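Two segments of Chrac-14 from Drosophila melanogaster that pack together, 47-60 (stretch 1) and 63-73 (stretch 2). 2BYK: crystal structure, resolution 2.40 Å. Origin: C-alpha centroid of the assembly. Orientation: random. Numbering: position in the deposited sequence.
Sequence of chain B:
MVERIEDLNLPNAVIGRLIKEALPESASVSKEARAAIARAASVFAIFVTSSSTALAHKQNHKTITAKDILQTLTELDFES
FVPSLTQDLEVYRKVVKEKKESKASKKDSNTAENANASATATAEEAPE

Stretch 1, residues 47-60: FVTSSSTALAHKQN
Stretch 2 63-73: TITAKDILQTL

Thr 72 is the knob at the centre of this contact in Chrac-14. Its side chain, chi1 m, sits in the hole formed by Val 48, Ser 51, Ser 52 and Leu 55. The methyl CG2 of Thr 72 is 3.2 Å from Ser 51 CB and 4.0 Å from Val 48 O. The hydroxyl OG1 of Thr 72 is 3.2 Å from Ser 52 CA and 3.4 Å from Leu 55 CD2. Thr 72 OG1 donates to Asp 68 O at 2.8 Å, a bond within its own helix, so the hydroxyl of this buried residue has a partner.

Leu 55 points toward the second stretch, with chi1 t and chi2 p. Leu 55 CD2 reaches Asp 68 O at 3.4 Å and Gln 71 CB at 3.5 Å. Val 48, chi1 t, points sideways. Val 48 CG1 meets Ile 69 CG2 at 4.2 Å and Leu 73 CD2 at 4.1 Å. Ile 69 and Leu 73 both have chi1 m and chi2 t.

These residues lie on two crossing helices. The first begins before stretch 1, and the second continues after stretch 2. Their axes approach to 8.6 Å, and their N-to-C directions differ by 113°, so they cross steeply. The two stretches bury 571 Å² in all, both sides summed. The register is set by two CA pairs: Ser 52 CA lies 5.1 Å from Ile 69 CA, and Ala 56 CA lies 5.8 Å from Ile 64 CA.

Where the backbones come near, the first helix carries Ser 52. Ser 52, chi1 m, points toward the partner, and Ser 52 OG is 3.5 Å from Ile 69 CA. Ser 52 OG donates to Val 48 O at 2.6 Å. Ser 51, also m, donates from OG to Phe 47 O at 2.8 Å. Both hydroxyls thus turn back to their own helix.

Ile 64 covers the first helix from the loop before the second helix. Its backbone is extended, phi/psi -91/117, and its rotamer is m, t. Ile 64 CG2 is 4.1 Å from Ser 52 CB, and Ile 64 CD1 is 3.4 Å from Thr 53 OG1. Ala 56 CB lies 4.4 Å from Ile 64 CG1 and 3.9 Å from Thr 63 O.

At the polar edge, Asp 68 carries the contact. Asp 68, chi1 m, points toward the first stretch, and Asp 68 OD1 packs 3.4 Å from Ala 56 CB. Thr 65, chi1 p with phi/psi -86/176, caps the second helix next to it without reaching the first stretch. Thr 65 OG1 accepts from Asp 68 N at 2.9 Å and, weakly, from Lys 67 N at 3.1 Å. In return, Thr 65 N donates to Asp 68 OD1 at 3.2 Å, nearly straight at 173°.

Beyond the first helix, Gln 59 (phi/psi -114/17, chi1 m, chi2 t) points toward the second stretch. No clear hydrogen bond crosses between the stretches.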

# COMPACT_ATOMS: atom_id res chain seq x y z
N PHE B 47 0.42 -4.02 -8.08
CA PHE B 47 0.42 -2.85 -8.94
C PHE B 47 1.74 -2.08 -8.81
O PHE B 47 2.36 -1.74 -9.82
CB PHE B 47 -0.74 -1.95 -8.55
CG PHE B 47 -1.03 -0.85 -9.55
CD1 PHE B 47 -1.48 0.40 -9.11
CD2 PHE B 47 -0.91 -1.08 -10.92
CE1 PHE B 47 -1.83 1.40 -10.02
CE2 PHE B 47 -1.25 -0.09 -11.84
CZ PHE B 47 -1.71 1.16 -11.38
N VAL B 48 2.15 -1.80 -7.56
CA VAL B 48 3.38 -1.04 -7.30
C VAL B 48 4.63 -1.76 -7.79
O VAL B 48 5.57 -1.14 -8.28
CB VAL B 48 3.54 -0.72 -5.79
CG1 VAL B 48 4.83 0.05 -5.56
CG2 VAL B 48 2.37 0.11 -5.32
N THR B 49 4.64 -3.08 -7.65
CA THR B 49 5.77 -3.86 -8.11
C THR B 49 5.75 -3.82 -9.63
O THR B 49 6.76 -3.54 -10.27
CB THR B 49 5.66 -5.30 -7.66
OG1 THR B 49 5.44 -5.31 -6.25
CG2 THR B 49 6.93 -6.07 -8.00
N SER B 50 4.58 -4.10 -10.19
CA SER B 50 4.38 -4.08 -11.64
C SER B 50 4.92 -2.76 -12.18
O SER B 50 5.74 -2.73 -13.10
CB SER B 50 2.88 -4.22 -11.94
OG SER B 50 2.61 -4.09 -13.32
N SER B 51 4.47 -1.66 -11.58
CA SER B 51 4.89 -0.33 -11.98
C SER B 51 6.38 -0.08 -11.76
O SER B 51 7.07 0.36 -12.68
CB SER B 51 4.10 0.73 -11.22
OG SER B 51 2.71 0.57 -11.42
N SER B 52 6.87 -0.35 -10.55
CA SER B 52 8.28 -0.14 -10.23
C SER B 52 9.16 -0.91 -11.20
O SER B 52 10.26 -0.47 -11.54
CB SER B 52 8.57 -0.60 -8.80
OG SER B 52 7.79 0.14 -7.89
N THR B 53 8.66 -2.06 -11.64
CA THR B 53 9.36 -2.91 -12.60
C THR B 53 9.43 -2.17 -13.93
O THR B 53 10.47 -2.16 -14.60
CB THR B 53 8.61 -4.24 -12.83
OG1 THR B 53 8.58 -4.99 -11.61
CG2 THR B 53 9.30 -5.06 -13.90
N ALA B 54 8.32 -1.55 -14.30
CA ALA B 54 8.22 -0.79 -15.53
C ALA B 54 9.22 0.36 -15.53
O ALA B 54 10.02 0.48 -16.46
CB ALA B 54 6.82 -0.25 -15.69
N LEU B 55 9.18 1.18 -14.49
CA LEU B 55 10.07 2.34 -14.33
C LEU B 55 11.54 1.94 -14.36
O LEU B 55 12.39 2.67 -14.86
CB LEU B 55 9.76 3.04 -13.01
CG LEU B 55 10.58 4.29 -12.69
CD1 LEU B 55 10.42 5.32 -13.79
CD2 LEU B 55 10.11 4.85 -11.37
N ALA B 56 11.83 0.76 -13.82
CA ALA B 56 13.19 0.25 -13.79
C ALA B 56 13.70 -0.07 -15.20
O ALA B 56 14.89 -0.00 -15.46
CB ALA B 56 13.25 -0.99 -12.91
N HIS B 57 12.80 -0.43 -16.12
CA HIS B 57 13.22 -0.74 -17.49
C HIS B 57 13.29 0.52 -18.33
O HIS B 57 14.03 0.57 -19.31
CB HIS B 57 12.27 -1.76 -18.14
CG HIS B 57 12.63 -2.10 -19.56
ND1 HIS B 57 12.29 -1.29 -20.63
CD2 HIS B 57 13.30 -3.15 -20.09
CE1 HIS B 57 12.74 -1.83 -21.75
NE2 HIS B 57 13.35 -2.96 -21.45
N LYS B 58 12.53 1.55 -17.96
CA LYS B 58 12.52 2.83 -18.69
C LYS B 58 13.88 3.50 -18.52
O LYS B 58 14.26 4.38 -19.29
CB LYS B 58 11.42 3.76 -18.17
CG LYS B 58 11.27 5.07 -18.97
CD LYS B 58 10.25 6.04 -18.35
CE LYS B 58 10.75 6.64 -17.03
NZ LYS B 58 9.81 7.65 -16.47
N GLN B 59 14.61 3.07 -17.49
CA GLN B 59 15.93 3.58 -17.18
C GLN B 59 16.85 2.39 -17.42
O GLN B 59 18.00 2.36 -17.00
CB GLN B 59 15.97 4.03 -15.72
CG GLN B 59 14.80 4.95 -15.38
CD GLN B 59 14.75 5.34 -13.93
OE1 GLN B 59 14.58 4.50 -13.05
NE2 GLN B 59 14.90 6.64 -13.66
N ASN B 60 16.27 1.44 -18.15
CA ASN B 60 16.85 0.15 -18.56
C ASN B 60 17.90 -0.53 -17.67
O ASN B 60 18.81 -1.20 -18.18
CB ASN B 60 17.34 0.22 -20.03
CG ASN B 60 18.74 0.81 -20.18
OD1 ASN B 60 19.01 1.92 -19.73
ND2 ASN B 60 19.62 0.06 -20.84
N THR B 63 17.77 -4.45 -12.05
CA THR B 63 16.87 -4.69 -10.92
C THR B 63 16.08 -3.47 -10.42
O THR B 63 16.28 -2.35 -10.89
CB THR B 63 17.67 -5.31 -9.75
OG1 THR B 63 18.38 -6.45 -10.23
CG2 THR B 63 16.75 -5.72 -8.61
N ILE B 64 15.18 -3.69 -9.46
CA ILE B 64 14.37 -2.63 -8.88
C ILE B 64 15.07 -2.05 -7.66
O ILE B 64 15.29 -2.76 -6.67
CB ILE B 64 13.01 -3.16 -8.42
CG1 ILE B 64 12.22 -3.67 -9.62
CG2 ILE B 64 12.26 -2.08 -7.67
CD1 ILE B 64 10.94 -4.37 -9.24
N THR B 65 15.42 -0.77 -7.72
CA THR B 65 16.08 -0.12 -6.59
C THR B 65 15.00 0.37 -5.64
O THR B 65 13.81 0.22 -5.92
CB THR B 65 16.93 1.10 -7.05
OG1 THR B 65 16.06 2.16 -7.46
CG2 THR B 65 17.82 0.73 -8.22
N ALA B 66 15.41 0.93 -4.51
CA ALA B 66 14.45 1.45 -3.54
C ALA B 66 13.98 2.80 -4.07
O ALA B 66 12.91 3.28 -3.70
CB ALA B 66 15.11 1.63 -2.20
N LYS B 67 14.78 3.40 -4.94
CA LYS B 67 14.48 4.69 -5.53
C LYS B 67 13.43 4.54 -6.63
O LYS B 67 12.63 5.45 -6.85
CB LYS B 67 15.78 5.31 -6.04
CG LYS B 67 16.79 5.41 -4.88
CD LYS B 67 18.27 5.46 -5.27
CE LYS B 67 19.15 5.45 -4.00
NZ LYS B 67 20.61 5.53 -4.26
N ASP B 68 13.42 3.39 -7.29
CA ASP B 68 12.45 3.08 -8.34
C ASP B 68 11.09 2.93 -7.74
O ASP B 68 10.09 3.31 -8.35
CB ASP B 68 12.79 1.78 -9.03
CG ASP B 68 13.99 1.90 -9.90
OD1 ASP B 68 14.54 0.85 -10.31
OD2 ASP B 68 14.37 3.06 -10.19
N ILE B 69 11.05 2.32 -6.56
CA ILE B 69 9.79 2.12 -5.86
C ILE B 69 9.37 3.46 -5.27
O ILE B 69 8.19 3.79 -5.24
CB ILE B 69 9.92 1.09 -4.71
CG1 ILE B 69 10.31 -0.28 -5.27
CG2 ILE B 69 8.61 0.97 -3.95
CD1 ILE B 69 10.58 -1.32 -4.21
N LEU B 70 10.35 4.23 -4.80
CA LEU B 70 10.04 5.53 -4.23
C LEU B 70 9.51 6.46 -5.31
O LEU B 70 8.63 7.28 -5.04
CB LEU B 70 11.29 6.13 -3.55
CG LEU B 70 11.67 5.48 -2.21
CD1 LEU B 70 12.91 6.15 -1.65
CD2 LEU B 70 10.51 5.58 -1.23
N GLN B 71 10.02 6.31 -6.53
CA GLN B 71 9.57 7.13 -7.66
C GLN B 71 8.21 6.69 -8.19
O GLN B 71 7.40 7.51 -8.59
CB GLN B 71 10.60 7.09 -8.79
CG GLN B 71 11.93 7.72 -8.45
CD GLN B 71 12.96 7.58 -9.56
OE1 GLN B 71 13.22 6.47 -10.04
NE2 GLN B 71 13.55 8.70 -9.97
N THR B 72 7.97 5.38 -8.22
CA THR B 72 6.70 4.85 -8.69
C THR B 72 5.58 5.26 -7.73
O THR B 72 4.45 5.48 -8.15
CB THR B 72 6.75 3.32 -8.81
OG1 THR B 72 7.68 2.97 -9.83
CG2 THR B 72 5.39 2.77 -9.15
N LEU B 73 5.89 5.36 -6.44
CA LEU B 73 4.88 5.75 -5.47
C LEU B 73 4.49 7.20 -5.65
O LEU B 73 3.30 7.52 -5.61
CB LEU B 73 5.38 5.53 -4.03
CG LEU B 73 5.43 4.10 -3.48
CD1 LEU B 73 5.94 4.14 -2.07
CD2 LEU B 73 4.05 3.47 -3.52